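Local coordinates for protein putative methyltransferase (PDB 3LL7) that is of unestablished function but probably transfers methyl groups to a substrate not yet identified, at residues I270-T275 with F307-Y312; D214-L219 with E278-S283; S289-V294 with G315-H320. All blocks are in the same frame, centred on the assembly; numbering follows the deposited sequence. Where two conformers were deposited one is given.

Contact 1 (I270-T275 with F307-Y312)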
ATOM      1  N   ILE A 270       9.641  11.441  -5.323  1.00 16.10           N
ATOM      2  CA  ILE A 270      11.016  10.997  -5.118  1.00 14.04           C
ATOM      3  C   ILE A 270      11.098  10.147  -3.826  1.00 13.05           C
ATOM      4  O   ILE A 270      10.591  10.578  -2.806  1.00 14.13           O
ATOM      5  CB  ILE A 270      11.887  12.307  -5.008  1.00 14.10           C
ATOM      6  CG1 ILE A 270      11.750  13.163  -6.278  1.00 14.69           C
ATOM      7  CG2 ILE A 270      13.312  12.039  -4.646  1.00 11.82           C
ATOM      8  CD1 ILE A 270      11.885  12.415  -7.579  1.00 17.57           C
ATOM      9  N   PRO A 271      11.709   8.934  -3.871  1.00 10.85           N
ATOM     10  CA  PRO A 271      11.754   8.116  -2.641  1.00 10.39           C
ATOM     11  C   PRO A 271      12.775   8.655  -1.643  1.00  8.99           C
ATOM     12  O   PRO A 271      13.748   9.299  -2.051  1.00  8.34           O
ATOM     13  CB  PRO A 271      12.243   6.767  -3.147  1.00 10.64           C
ATOM     14  CG  PRO A 271      13.107   7.094  -4.357  1.00 10.76           C
ATOM     15  CD  PRO A 271      12.389   8.278  -5.007  1.00 11.81           C
ATOM     16  N   PHE A 272      12.558   8.387  -0.360  1.00  7.50           N
ATOM     17  CA  PHE A 272      13.623   8.546   0.634  1.00  7.80           C
ATOM     18  C   PHE A 272      14.350   7.206   0.707  1.00  8.51           C
ATOM     19  O   PHE A 272      13.754   6.190   1.085  1.00 10.08           O
ATOM     20  CB  PHE A 272      13.001   8.892   1.986  1.00  7.29           C
ATOM     21  CG  PHE A 272      13.997   9.317   3.011  1.00  6.84           C
ATOM     22  CD1 PHE A 272      14.245  10.675   3.221  1.00  7.48           C
ATOM     23  CD2 PHE A 272      14.717   8.369   3.727  1.00  9.35           C
ATOM     24  CE1 PHE A 272      15.186  11.098   4.138  1.00  9.80           C
ATOM     25  CE2 PHE A 272      15.682   8.786   4.677  1.00  9.39           C
ATOM     26  CZ  PHE A 272      15.913  10.159   4.873  1.00  8.46           C
ATOM     27  N   ILE A 273      15.613   7.168   0.307  1.00  7.50           N
ATOM     28  CA  ILE A 273      16.337   5.897   0.298  1.00  7.76           C
ATOM     29  C   ILE A 273      17.416   5.915   1.380  1.00  7.48           C
ATOM     30  O   ILE A 273      18.179   6.885   1.489  1.00  8.09           O
ATOM     31  CB  ILE A 273      17.000   5.662  -1.059  1.00  7.02           C
ATOM     32  CG1 ILE A 273      15.976   5.813  -2.214  1.00  6.39           C
ATOM     33  CG2 ILE A 273      17.730   4.299  -1.114  1.00  8.64           C
ATOM     34  CD1 ILE A 273      16.652   5.687  -3.601  1.00  7.06           C
ATOM     35  N   PHE A 274      17.469   4.851   2.178  1.00  6.76           N
ATOM     36  CA  PHE A 274      18.476   4.752   3.238  1.00  7.85           C
ATOM     37  C   PHE A 274      18.755   3.269   3.535  1.00  8.25           C
ATOM     38  O   PHE A 274      18.199   2.384   2.874  1.00  8.45           O
ATOM     39  CB  PHE A 274      17.999   5.505   4.521  1.00  6.89           C
ATOM     40  CG  PHE A 274      16.917   4.781   5.288  1.00  8.32           C
ATOM     41  CD1 PHE A 274      17.185   4.277   6.569  1.00  8.04           C
ATOM     42  CD2 PHE A 274      15.620   4.594   4.736  1.00  6.91           C
ATOM     43  CE1 PHE A 274      16.188   3.587   7.281  1.00  9.99           C
ATOM     44  CE2 PHE A 274      14.646   3.890   5.445  1.00  8.38           C
ATOM     45  CZ  PHE A 274      14.946   3.380   6.727  1.00  9.80           C
ATOM     46  N   THR A 275      19.610   3.005   4.524  1.00  7.69           N
ATOM     47  CA  THR A 275      19.890   1.639   4.971  1.00  7.62           C
ATOM     48  C   THR A 275      19.847   1.588   6.482  1.00  7.40           C
ATOM     49  O   THR A 275      20.028   2.612   7.154  1.00  7.74           O
ATOM     50  CB  THR A 275      21.299   1.171   4.545  1.00  7.96           C
ATOM     51  OG1 THR A 275      22.291   2.010   5.157  1.00  6.75           O
ATOM     52  CG2 THR A 275      21.446   1.208   3.037  1.00  8.88           C
ATOM     53  N   PHE A 307      14.029   7.176  11.465  1.00  9.62           N
ATOM     54  CA  PHE A 307      13.755   8.205  12.492  1.00  9.56           C
ATOM     55  C   PHE A 307      14.884   9.240  12.598  1.00  9.73           C
ATOM     56  O   PHE A 307      14.643  10.477  12.569  1.00  9.82           O
ATOM     57  CB  PHE A 307      13.546   7.516  13.849  1.00 10.56           C
ATOM     58  CG  PHE A 307      12.446   6.442  13.853  1.00 10.83           C
ATOM     59  CD1 PHE A 307      11.135   6.735  13.440  1.00 13.75           C
ATOM     60  CD2 PHE A 307      12.727   5.158  14.305  1.00 13.71           C
ATOM     61  CE1 PHE A 307      10.117   5.747  13.452  1.00  9.80           C
ATOM     62  CE2 PHE A 307      11.721   4.142  14.321  1.00 14.75           C
ATOM     63  CZ  PHE A 307      10.416   4.451  13.891  1.00 13.45           C
ATOM     64  N   LYS A 308      16.111   8.742  12.722  1.00  9.18           N
ATOM     65  CA  LYS A 308      17.291   9.589  12.822  1.00  9.05           C
ATOM     66  C   LYS A 308      17.759  10.065  11.461  1.00  9.54           C
ATOM     67  O   LYS A 308      18.183  11.225  11.306  1.00  9.04           O
ATOM     68  CB  LYS A 308      18.404   8.833  13.545  1.00  9.57           C
ATOM     69  CG  LYS A 308      18.025   8.473  14.967  1.00  9.48           C
ATOM     70  CD  LYS A 308      18.735   7.164  15.376  1.00 11.57           C
ATOM     71  CE  LYS A 308      20.206   7.301  15.438  1.00 11.86           C
ATOM     72  NZ  LYS A 308      20.902   5.945  15.614  1.00 10.47           N
ATOM     73  N   THR A 309      17.701   9.173  10.460  1.00  8.96           N
ATOM     74  CA  THR A 309      18.219   9.528   9.138  1.00  9.08           C
ATOM     75  C   THR A 309      17.522  10.768   8.544  1.00  8.12           C
ATOM     76  O   THR A 309      18.167  11.598   7.922  1.00  8.41           O
ATOM     77  CB  THR A 309      18.120   8.330   8.179  1.00  8.49           C
ATOM     78  OG1 THR A 309      18.825   7.221   8.776  1.00 10.22           O
ATOM     79  CG2 THR A 309      18.836   8.617   6.859  1.00  9.80           C
ATOM     80  N   VAL A 310      16.225  10.899   8.751  1.00  8.57           N
ATOM     81  CA  VAL A 310      15.531  12.072   8.209  1.00  9.53           C
ATOM     82  C   VAL A 310      16.150  13.353   8.797  1.00  9.52           C
ATOM     83  O   VAL A 310      16.402  14.325   8.077  1.00  8.40           O
ATOM     84  CB  VAL A 310      14.010  12.027   8.459  1.00 10.47           C
ATOM     85  CG1 VAL A 310      13.338  13.371   8.013  1.00 12.28           C
ATOM     86  CG2 VAL A 310      13.359  10.851   7.725  1.00 13.25           C
ATOM     87  N   ALA A 311      16.412  13.355  10.119  1.00  8.68           N
ATOM     88  CA  ALA A 311      16.946  14.576  10.761  1.00  9.25           C
ATOM     89  C   ALA A 311      18.371  14.893  10.237  1.00  8.99           C
ATOM     90  O   ALA A 311      18.727  16.057   9.977  1.00  8.79           O
ATOM     91  CB  ALA A 311      16.958  14.383  12.296  1.00  9.23           C
ATOM     92  N   TYR A 312      19.178  13.850  10.122  1.00  8.32           N
ATOM     93  CA  TYR A 312      20.568  13.972   9.699  1.00 10.55           C
ATOM     94  C   TYR A 312      20.653  14.403   8.220  1.00  9.57           C
ATOM     95  O   TYR A 312      21.450  15.253   7.903  1.00 11.91           O
ATOM     96  CB  TYR A 312      21.304  12.622   9.901  1.00 11.25           C
ATOM     97  CG  TYR A 312      22.804  12.715   9.651  1.00 14.01           C
ATOM     98  CD1 TYR A 312      23.647  13.273  10.616  1.00 20.43           C
ATOM     99  CD2 TYR A 312      23.360  12.287   8.457  1.00 20.51           C
ATOM    100  CE1 TYR A 312      25.017  13.395  10.393  1.00 23.48           C
ATOM    101  CE2 TYR A 312      24.743  12.380   8.227  1.00 21.41           C
ATOM    102  CZ  TYR A 312      25.554  12.947   9.200  1.00 24.31           C
ATOM    103  OH  TYR A 312      26.919  13.066   8.994  1.00 27.02           O
TER

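Contact 2 (D214-L219 with E278-S283)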
ATOM      1  N   ASP A 214       7.338  -7.200   9.817  1.00 21.36           N
ATOM      2  CA  ASP A 214       8.483  -6.470  10.331  1.00 21.84           C
ATOM      3  C   ASP A 214       9.556  -6.353   9.237  1.00 21.83           C
ATOM      4  O   ASP A 214       9.920  -7.364   8.616  1.00 21.36           O
ATOM      5  CB  ASP A 214       9.034  -7.233  11.540  1.00 22.42           C
ATOM      6  CG  ASP A 214      10.085  -6.464  12.283  1.00 24.47           C
ATOM      7  OD1 ASP A 214       9.710  -5.562  13.059  1.00 27.71           O
ATOM      8  OD2 ASP A 214      11.283  -6.779  12.110  1.00 27.08           O
ATOM      9  N   LEU A 215      10.064  -5.138   9.004  1.00 21.95           N
ATOM     10  CA  LEU A 215      11.137  -4.929   8.020  1.00 22.66           C
ATOM     11  C   LEU A 215      12.380  -5.710   8.343  1.00 22.76           C
ATOM     12  O   LEU A 215      12.955  -6.342   7.455  1.00 22.90           O
ATOM     13  CB  LEU A 215      11.535  -3.452   7.880  1.00 23.39           C
ATOM     14  CG  LEU A 215      10.938  -2.674   6.735  1.00 25.11           C
ATOM     15  CD1 LEU A 215       9.534  -2.288   7.140  1.00 28.51           C
ATOM     16  CD2 LEU A 215      11.756  -1.420   6.449  1.00 24.68           C
ATOM     17  N   TRP A 216      12.806  -5.660   9.605  1.00 22.75           N
ATOM     18  CA  TRP A 216      14.049  -6.294   9.987  1.00 23.54           C
ATOM     19  C   TRP A 216      13.892  -7.813   9.901  1.00 23.10           C
ATOM     20  O   TRP A 216      14.763  -8.492   9.361  1.00 23.34           O
ATOM     21  CB  TRP A 216      14.532  -5.806  11.367  1.00 24.25           C
ATOM     22  CG  TRP A 216      15.945  -6.209  11.693  1.00 26.77           C
ATOM     23  CD1 TRP A 216      16.360  -6.908  12.792  1.00 29.97           C
ATOM     24  CD2 TRP A 216      17.125  -5.959  10.911  1.00 29.01           C
ATOM     25  NE1 TRP A 216      17.721  -7.104  12.748  1.00 30.97           N
ATOM     26  CE2 TRP A 216      18.215  -6.535  11.603  1.00 30.20           C
ATOM     27  CE3 TRP A 216      17.368  -5.307   9.694  1.00 30.03           C
ATOM     28  CZ2 TRP A 216      19.527  -6.477  11.120  1.00 30.61           C
ATOM     29  CZ3 TRP A 216      18.676  -5.253   9.214  1.00 29.80           C
ATOM     30  CH2 TRP A 216      19.736  -5.833   9.927  1.00 30.39           C
ATOM     31  N   ASP A 217      12.751  -8.334  10.354  1.00 23.04           N
ATOM     32  CA  ASP A 217      12.452  -9.765  10.210  1.00 23.12           C
ATOM     33  C   ASP A 217      12.556 -10.188   8.747  1.00 22.78           C
ATOM     34  O   ASP A 217      13.179 -11.204   8.433  1.00 22.48           O
ATOM     35  CB  ASP A 217      11.053 -10.104  10.740  1.00 23.74           C
ATOM     36  CG  ASP A 217      10.743 -11.615  10.690  1.00 25.05           C
ATOM     37  OD1 ASP A 217      11.349 -12.367  11.482  1.00 28.49           O
ATOM     38  OD2 ASP A 217       9.890 -12.047   9.877  1.00 25.55           O
ATOM     39  N   THR A 218      11.947  -9.402   7.856  1.00 21.85           N
ATOM     40  CA  THR A 218      12.035  -9.664   6.433  1.00 22.01           C
ATOM     41  C   THR A 218      13.482  -9.705   5.949  1.00 21.65           C
ATOM     42  O   THR A 218      13.870 -10.647   5.256  1.00 21.03           O
ATOM     43  CB  THR A 218      11.256  -8.622   5.596  1.00 22.44           C
ATOM     44  OG1 THR A 218       9.879  -8.621   5.988  1.00 24.12           O
ATOM     45  CG2 THR A 218      11.358  -8.926   4.087  1.00 21.86           C
ATOM     46  N   LEU A 219      14.258  -8.674   6.293  1.00 21.04           N
ATOM     47  CA  LEU A 219      15.637  -8.546   5.810  1.00 21.26           C
ATOM     48  C   LEU A 219      16.560  -9.621   6.387  1.00 21.21           C
ATOM     49  O   LEU A 219      17.536 -10.007   5.741  1.00 21.28           O
ATOM     50  CB  LEU A 219      16.197  -7.133   6.064  1.00 20.97           C
ATOM     51  CG  LEU A 219      15.603  -5.987   5.221  1.00 21.68           C
ATOM     52  CD1 LEU A 219      16.174  -4.636   5.644  1.00 22.29           C
ATOM     53  CD2 LEU A 219      15.814  -6.198   3.714  1.00 22.20           C
ATOM     54  N   GLU A 278      22.996   2.860   8.064  1.00  9.27           N
ATOM     55  CA  GLU A 278      23.041   4.321   8.168  1.00  9.35           C
ATOM     56  C   GLU A 278      22.227   4.772   9.356  1.00  8.88           C
ATOM     57  O   GLU A 278      22.727   5.519  10.207  1.00  9.88           O
ATOM     58  CB  GLU A 278      22.538   4.983   6.870  1.00  9.20           C
ATOM     59  CG  GLU A 278      22.438   6.511   6.953  1.00 10.46           C
ATOM     60  CD  GLU A 278      21.891   7.090   5.668  1.00 12.75           C
ATOM     61  OE1 GLU A 278      21.266   6.315   4.887  1.00 12.40           O
ATOM     62  OE2 GLU A 278      22.091   8.296   5.430  1.00 11.50           O
ATOM     63  N   GLU A 279      20.971   4.328   9.444  1.00  8.75           N
ATOM     64  CA  GLU A 279      20.112   4.678  10.586  1.00  9.24           C
ATOM     65  C   GLU A 279      20.776   4.401  11.930  1.00 10.66           C
ATOM     66  O   GLU A 279      20.703   5.213  12.823  1.00 10.10           O
ATOM     67  CB  GLU A 279      18.772   3.936  10.511  1.00  9.65           C
ATOM     68  CG  GLU A 279      17.777   4.189  11.676  1.00  9.44           C
ATOM     69  CD  GLU A 279      17.233   5.624  11.782  1.00 11.98           C
ATOM     70  OE1 GLU A 279      17.306   6.394  10.796  1.00 11.52           O
ATOM     71  OE2 GLU A 279      16.669   5.975  12.857  1.00 13.18           O
ATOM     72  N   ARG A 280      21.422   3.243  12.043  1.00 10.57           N
ATOM     73  CA  ARG A 280      22.031   2.847  13.324  1.00 12.36           C
ATOM     74  C   ARG A 280      23.311   3.612  13.662  1.00 11.94           C
ATOM     75  O   ARG A 280      23.598   3.845  14.831  1.00 13.44           O
ATOM     76  CB  ARG A 280      22.330   1.349  13.281  1.00 12.42           C
ATOM     77  CG  ARG A 280      21.088   0.542  13.587  1.00 16.44           C
ATOM     78  CD  ARG A 280      21.135  -0.874  13.030  1.00 23.18           C
ATOM     79  NE  ARG A 280      19.766  -1.358  12.894  1.00 28.56           N
ATOM     80  CZ  ARG A 280      19.424  -2.609  12.618  1.00 31.32           C
ATOM     81  NH1 ARG A 280      20.357  -3.542  12.459  1.00 32.60           N
ATOM     82  NH2 ARG A 280      18.139  -2.925  12.518  1.00 32.58           N
ATOM     83  N   SER A 281      24.045   3.991  12.613  0.50 11.56           N
ATOM     84  CA  SER A 281      25.377   4.615  12.702  0.50 11.34           C
ATOM     85  C   SER A 281      25.362   6.111  13.018  0.50 10.52           C
ATOM     86  O   SER A 281      26.308   6.643  13.592  0.50 10.48           O
ATOM     87  CB  SER A 281      26.135   4.405  11.394  0.50 10.96           C
ATOM     88  OG  SER A 281      25.782   5.377  10.419  0.50 11.72           O
ATOM     89  N   ILE A 282      24.293   6.784  12.610  1.00  9.49           N
ATOM     90  CA  ILE A 282      24.068   8.197  12.873  1.00  9.15           C
ATOM     91  C   ILE A 282      23.698   8.452  14.333  1.00  7.91           C
ATOM     92  O   ILE A 282      23.032   7.624  14.966  1.00  9.19           O
ATOM     93  CB  ILE A 282      22.867   8.663  11.973  1.00  8.43           C
ATOM     94  CG1 ILE A 282      23.351   8.807  10.521  1.00 12.79           C
ATOM     95  CG2 ILE A 282      22.173   9.927  12.527  1.00 11.35           C
ATOM     96  CD1 ILE A 282      22.113   9.016   9.538  1.00 17.26           C
ATOM     97  N   SER A 283      24.088   9.610  14.851  1.00  6.74           N
ATOM     98  CA  SER A 283      23.543  10.084  16.111  1.00  7.03           C
ATOM     99  C   SER A 283      23.191  11.533  15.915  1.00  8.77           C
ATOM    100  O   SER A 283      23.905  12.263  15.195  1.00  9.01           O
ATOM    101  CB  SER A 283      24.553   9.942  17.255  1.00  6.68           C
ATOM    102  OG  SER A 283      24.998   8.606  17.291  1.00  5.69           O
TER

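Contact 3 (S289-V294 with G315-H320)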
ATOM      1  N   SER A 289      13.845  22.393  23.192  1.00 11.42           N
ATOM      2  CA  SER A 289      13.094  23.579  22.786  1.00 11.86           C
ATOM      3  C   SER A 289      12.624  23.481  21.337  1.00 11.40           C
ATOM      4  O   SER A 289      13.228  22.786  20.500  1.00 10.27           O
ATOM      5  CB  SER A 289      13.930  24.853  23.000  1.00 12.57           C
ATOM      6  OG  SER A 289      15.112  24.776  22.223  1.00 15.09           O
ATOM      7  N   ILE A 290      11.526  24.175  21.056  1.00 10.83           N
ATOM      8  CA  ILE A 290      10.906  24.121  19.741  1.00 11.15           C
ATOM      9  C   ILE A 290      11.424  25.260  18.897  1.00 10.72           C
ATOM     10  O   ILE A 290      11.722  26.337  19.416  1.00 11.46           O
ATOM     11  CB  ILE A 290       9.327  24.128  19.863  1.00 11.15           C
ATOM     12  CG1 ILE A 290       8.637  23.498  18.630  1.00 11.51           C
ATOM     13  CG2 ILE A 290       8.794  25.519  20.122  1.00 11.43           C
ATOM     14  CD1 ILE A 290       8.925  21.973  18.439  1.00 12.56           C
ATOM     15  N   ASP A 291      11.529  25.032  17.594  1.00 10.30           N
ATOM     16  CA  ASP A 291      11.931  26.071  16.665  1.00 11.22           C
ATOM     17  C   ASP A 291      10.721  26.503  15.812  1.00 10.41           C
ATOM     18  O   ASP A 291       9.585  26.044  16.013  1.00 10.18           O
ATOM     19  CB  ASP A 291      13.110  25.603  15.770  1.00 11.61           C
ATOM     20  CG  ASP A 291      14.458  25.606  16.478  1.00 17.60           C
ATOM     21  OD1 ASP A 291      14.742  26.543  17.233  1.00 20.27           O
ATOM     22  OD2 ASP A 291      15.289  24.687  16.213  1.00 23.73           O
ATOM     23  N   LYS A 292      10.978  27.367  14.848  1.00  9.34           N
ATOM     24  CA  LYS A 292       9.928  28.007  14.058  1.00 10.12           C
ATOM     25  C   LYS A 292       9.139  27.023  13.222  1.00  9.82           C
ATOM     26  O   LYS A 292       7.931  27.152  13.090  1.00 10.20           O
ATOM     27  CB  LYS A 292      10.569  29.008  13.086  1.00 10.68           C
ATOM     28  CG  LYS A 292       9.554  29.828  12.296  1.00 13.65           C
ATOM     29  CD  LYS A 292      10.228  30.932  11.457  1.00 18.75           C
ATOM     30  CE  LYS A 292       9.174  31.708  10.697  1.00 22.30           C
ATOM     31  NZ  LYS A 292       9.746  32.191   9.401  1.00 27.22           N
ATOM     32  N   TYR A 293       9.847  26.102  12.577  1.00  9.32           N
ATOM     33  CA  TYR A 293       9.190  25.091  11.729  1.00  9.04           C
ATOM     34  C   TYR A 293       9.104  23.733  12.405  1.00  8.33           C
ATOM     35  O   TYR A 293      10.024  23.297  13.124  1.00  7.32           O
ATOM     36  CB  TYR A 293       9.914  25.017  10.355  1.00  9.62           C
ATOM     37  CG  TYR A 293       9.792  26.328   9.598  1.00 11.66           C
ATOM     38  CD1 TYR A 293       8.614  26.646   8.932  1.00 13.53           C
ATOM     39  CD2 TYR A 293      10.852  27.264   9.563  1.00 12.10           C
ATOM     40  CE1 TYR A 293       8.474  27.873   8.242  1.00 14.91           C
ATOM     41  CE2 TYR A 293      10.719  28.500   8.866  1.00 12.70           C
ATOM     42  CZ  TYR A 293       9.535  28.775   8.209  1.00 15.73           C
ATOM     43  OH  TYR A 293       9.372  29.971   7.525  1.00 16.02           O
ATOM     44  N   VAL A 294       7.958  23.082  12.205  1.00  7.35           N
ATOM     45  CA  VAL A 294       7.717  21.765  12.753  1.00  7.55           C
ATOM     46  C   VAL A 294       7.363  20.787  11.639  1.00  7.88           C
ATOM     47  O   VAL A 294       6.561  21.105  10.767  1.00  9.16           O
ATOM     48  CB  VAL A 294       6.639  21.812  13.886  1.00  6.73           C
ATOM     49  CG1 VAL A 294       6.361  20.435  14.417  1.00  9.05           C
ATOM     50  CG2 VAL A 294       7.155  22.689  15.021  1.00  6.47           C
ATOM     51  N   GLY A 315      19.126  18.177   8.120  1.00  9.26           N
ATOM     52  CA  GLY A 315      19.642  19.191   9.026  1.00 10.46           C
ATOM     53  C   GLY A 315      18.584  19.702   9.993  1.00 11.24           C
ATOM     54  O   GLY A 315      18.479  20.903  10.230  1.00 10.71           O
ATOM     55  N   LEU A 316      17.797  18.769  10.529  1.00 10.71           N
ATOM     56  CA  LEU A 316      16.684  19.096  11.423  1.00 11.62           C
ATOM     57  C   LEU A 316      17.015  18.552  12.812  1.00 12.14           C
ATOM     58  O   LEU A 316      17.924  17.743  12.948  1.00 11.96           O
ATOM     59  CB  LEU A 316      15.367  18.474  10.885  1.00 11.58           C
ATOM     60  CG  LEU A 316      14.972  18.668   9.423  1.00 12.46           C
ATOM     61  CD1 LEU A 316      13.730  17.822   9.067  1.00 14.85           C
ATOM     62  CD2 LEU A 316      14.714  20.131   9.074  1.00 13.33           C
ATOM     63  N   ARG A 317      16.343  19.059  13.852  1.00 12.04           N
ATOM     64  CA  ARG A 317      16.495  18.554  15.210  1.00 12.64           C
ATOM     65  C   ARG A 317      15.265  17.708  15.518  1.00 13.09           C
ATOM     66  O   ARG A 317      14.159  18.075  15.125  1.00 14.51           O
ATOM     67  CB  ARG A 317      16.555  19.735  16.206  1.00 13.13           C
ATOM     68  CG  ARG A 317      17.877  20.530  16.092  1.00 17.23           C
ATOM     69  CD  ARG A 317      17.727  21.957  16.538  1.00 23.46           C
ATOM     70  NE  ARG A 317      17.616  22.160  17.988  1.00 28.51           N
ATOM     71  CZ  ARG A 317      18.560  21.881  18.899  1.00 31.46           C
ATOM     72  NH1 ARG A 317      19.705  21.290  18.554  1.00 32.56           N
ATOM     73  NH2 ARG A 317      18.344  22.176  20.181  1.00 30.71           N
ATOM     74  N   LYS A 318      15.451  16.579  16.191  1.00 12.49           N
ATOM     75  CA  LYS A 318      14.318  15.702  16.516  1.00 11.24           C
ATOM     76  C   LYS A 318      13.935  15.989  17.962  1.00 10.00           C
ATOM     77  O   LYS A 318      14.802  16.327  18.769  1.00  9.53           O
ATOM     78  CB  LYS A 318      14.711  14.238  16.351  1.00 11.49           C
ATOM     79  CG  LYS A 318      13.535  13.281  16.423  1.00 10.32           C
ATOM     80  CD  LYS A 318      13.947  11.931  15.746  1.00 11.07           C
ATOM     81  CE  LYS A 318      12.742  10.985  15.623  1.00 10.76           C
ATOM     82  NZ  LYS A 318      12.404  10.360  16.901  1.00 10.16           N
ATOM     83  N   LEU A 319      12.649  15.894  18.302  1.00  9.80           N
ATOM     84  CA  LEU A 319      12.218  16.260  19.653  1.00 10.12           C
ATOM     85  C   LEU A 319      12.685  15.289  20.745  1.00 10.09           C
ATOM     86  O   LEU A 319      13.083  15.714  21.816  1.00  9.53           O
ATOM     87  CB  LEU A 319      10.693  16.414  19.681  1.00 11.03           C
ATOM     88  CG  LEU A 319      10.193  17.811  19.286  1.00 13.06           C
ATOM     89  CD1 LEU A 319      10.808  18.442  18.068  1.00 14.39           C
ATOM     90  CD2 LEU A 319       8.613  17.848  19.206  1.00 12.50           C
ATOM     91  N   HIS A 320      12.637  13.989  20.455  1.00  9.42           N
ATOM     92  CA  HIS A 320      12.876  12.947  21.445  1.00  9.76           C
ATOM     93  C   HIS A 320      13.007  11.655  20.631  1.00  9.40           C
ATOM     94  O   HIS A 320      12.429  11.558  19.542  1.00  9.58           O
ATOM     95  CB  HIS A 320      11.651  12.854  22.388  1.00  9.28           C
ATOM     96  CG  HIS A 320      11.794  11.889  23.537  1.00  8.90           C
ATOM     97  ND1 HIS A 320      11.621  10.528  23.398  1.00 10.96           N
ATOM     98  CD2 HIS A 320      12.038  12.102  24.852  1.00  9.32           C
ATOM     99  CE1 HIS A 320      11.778   9.940  24.572  1.00 11.19           C
ATOM    100  NE2 HIS A 320      12.033  10.878  25.476  1.00 12.26           N
TER

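Contact 1 (I270-T275 with F307-Y312)
The Phe272 ring meets two residues of helix 307-314: Val310 CG2 lies over one face in a CH-pi contact, 4.3 Å from the ring centroid, while Thr309 CG2 comes in on the rim, level with the ring, 3.8 Å from Phe272 CE2. This is where the sheet of a class I methyltransferase fold meets the ferredoxin-like part of the chain. Strand 272-274 pairs with strand 258-263, which extends that sheet, and the helix runs past it: the axes of strand 272-274 and helix residues 307-312 approach to 10.1 Å, at 113° between their directions. With CG anti to the backbone N (chi1 -170°), Phe272 carries its ring out to the helix and brings CZ to 3.9 Å from Val310 CA. Leu301, from the preceding helix, touches both Phe272 and Val310.

Thr309 divides its work. Its hydroxyl is hydrogen-bonded to Glu279 and also approaches the Phe274 ring obliquely, so a buried polar atom is satisfied within an otherwise apolar join. The methyl, anti to the backbone N (chi1 of OG1 -56°), faces both phenylalanines, and Thr309 CG2 lies 4.0 Å from Phe274 CB.

Contact 2 (D214-L219 with E278-S283)
Beside the Trp216–Arg280 contact, the carbonyl oxygen Asp214 O takes two donors from one residue: Thr218 N at 3.0 Å and Thr218 OG1 at 2.9 Å from Asp214 O, reaching it from opposite faces of the carbonyl plane. The motif is an N-capped helix start. Asp214 is the N-cap of helix 215-221, and its OD2 accepts from Asp217 N at 2.8 Å with the anti lone pair, the one turned away from the other carboxylate oxygen. In the class I methyltransferase fold this helix packs against the sheet: Leu215 and Leu219 both reach strand 225-233, and Leu215 also meets Leu240.

Trp216 in the same first turn carries the contact with helix 276-281, and it also touches Pro253. Its CG is anti to the backbone N (chi1 -168°), which carries the indole out toward Arg280, whose chain is extended from CG to NE. The two make a cation-pi pair at the surface, with Arg280 CZ 4.1 Å from the centroid of the six-membered ring and only 7° off its normal. The guanidinium does not lie flat on the indole, since the planes are 73° apart; it stands on the face by its edge, both terminal nitrogens pointing down at the ring, so N-H groups as well as charge probably face the pi cloud.

On the far helix, Glu278 pairs with Arg313 and Glu279 OE2 accepts from Lys308 N, so the element bearing Arg280 is itself tied to helix 307-314. The nitrogens share out the indole: Arg280 NH2 is 3.6 Å from Trp216 CD2 at the ring fusion, and Arg280 NH1 is 3.3 Å from Trp216 CZ2.

Contact 3 (S289-V294 with G315-H320)
Charge links Asp291 to Arg317, though loosely: Asp291 OD2 stands 3.9 Å from Arg317 NE, a long salt bridge, and closer still, 3.7 Å, to Arg317 CD. The side chains cross at about a right angle. Of the guanidinium nitrogens OD2 nears only NE, with the carboxylate and guanidinium planes 42° apart, so this is not a two-pronged pairing. A bend at chi3 (74°) turns the arginine beyond CD, and its NH2 makes a weak bond to Thr287. Glu329 OE1 is close to Asp291 OD1, and the nearby arginine would probably offset some of that negative charge.

The apolar part is one touch of methyls, Ile290 CD1 on Leu319 CD1 at 4.0 Å. Ile290 holds CG1 anti to its backbone nitrogen (chi1 -156°), and this carries CD1 across to the leucine although the CB bond points away from segment 315-320. Ile290 also packs on Leu342, Ile345 and Leu404, which places it against the sheet. Segment 289-294 runs into strand 293-297, and 315-320 holds strand 317-320; the two strands are joined through helices 299-304 and 307-314 as a beta-alpha-beta crossover of the ferredoxin-like region.

As for hydrogen bonds, strand 323-328 lies between the two strands, and its Thr327 is bonded to both Asp291 and Arg317.

Contact 1 is the buried one, contact 3 is partly buried and contact 2 lies at the surface. Contacts 1 and 2 both join the methyltransferase-fold side to what follows it, one through apolar rings and methyls, the other through a single cation-pi pair. They share a polar seam where Glu279, on the helix of Arg280, meets the helix used in contact 1. Contact 3 joins two strands of the ferredoxin-like side, where a long salt bridge and one methyl touch span an intervening strand. After helix 307-314 the chain turns at Gly315 into the second segment of contact 3, with Leu316 N probably hydrogen-bonded to Ala311 O, whereas contacts 2 and 3 do not touch.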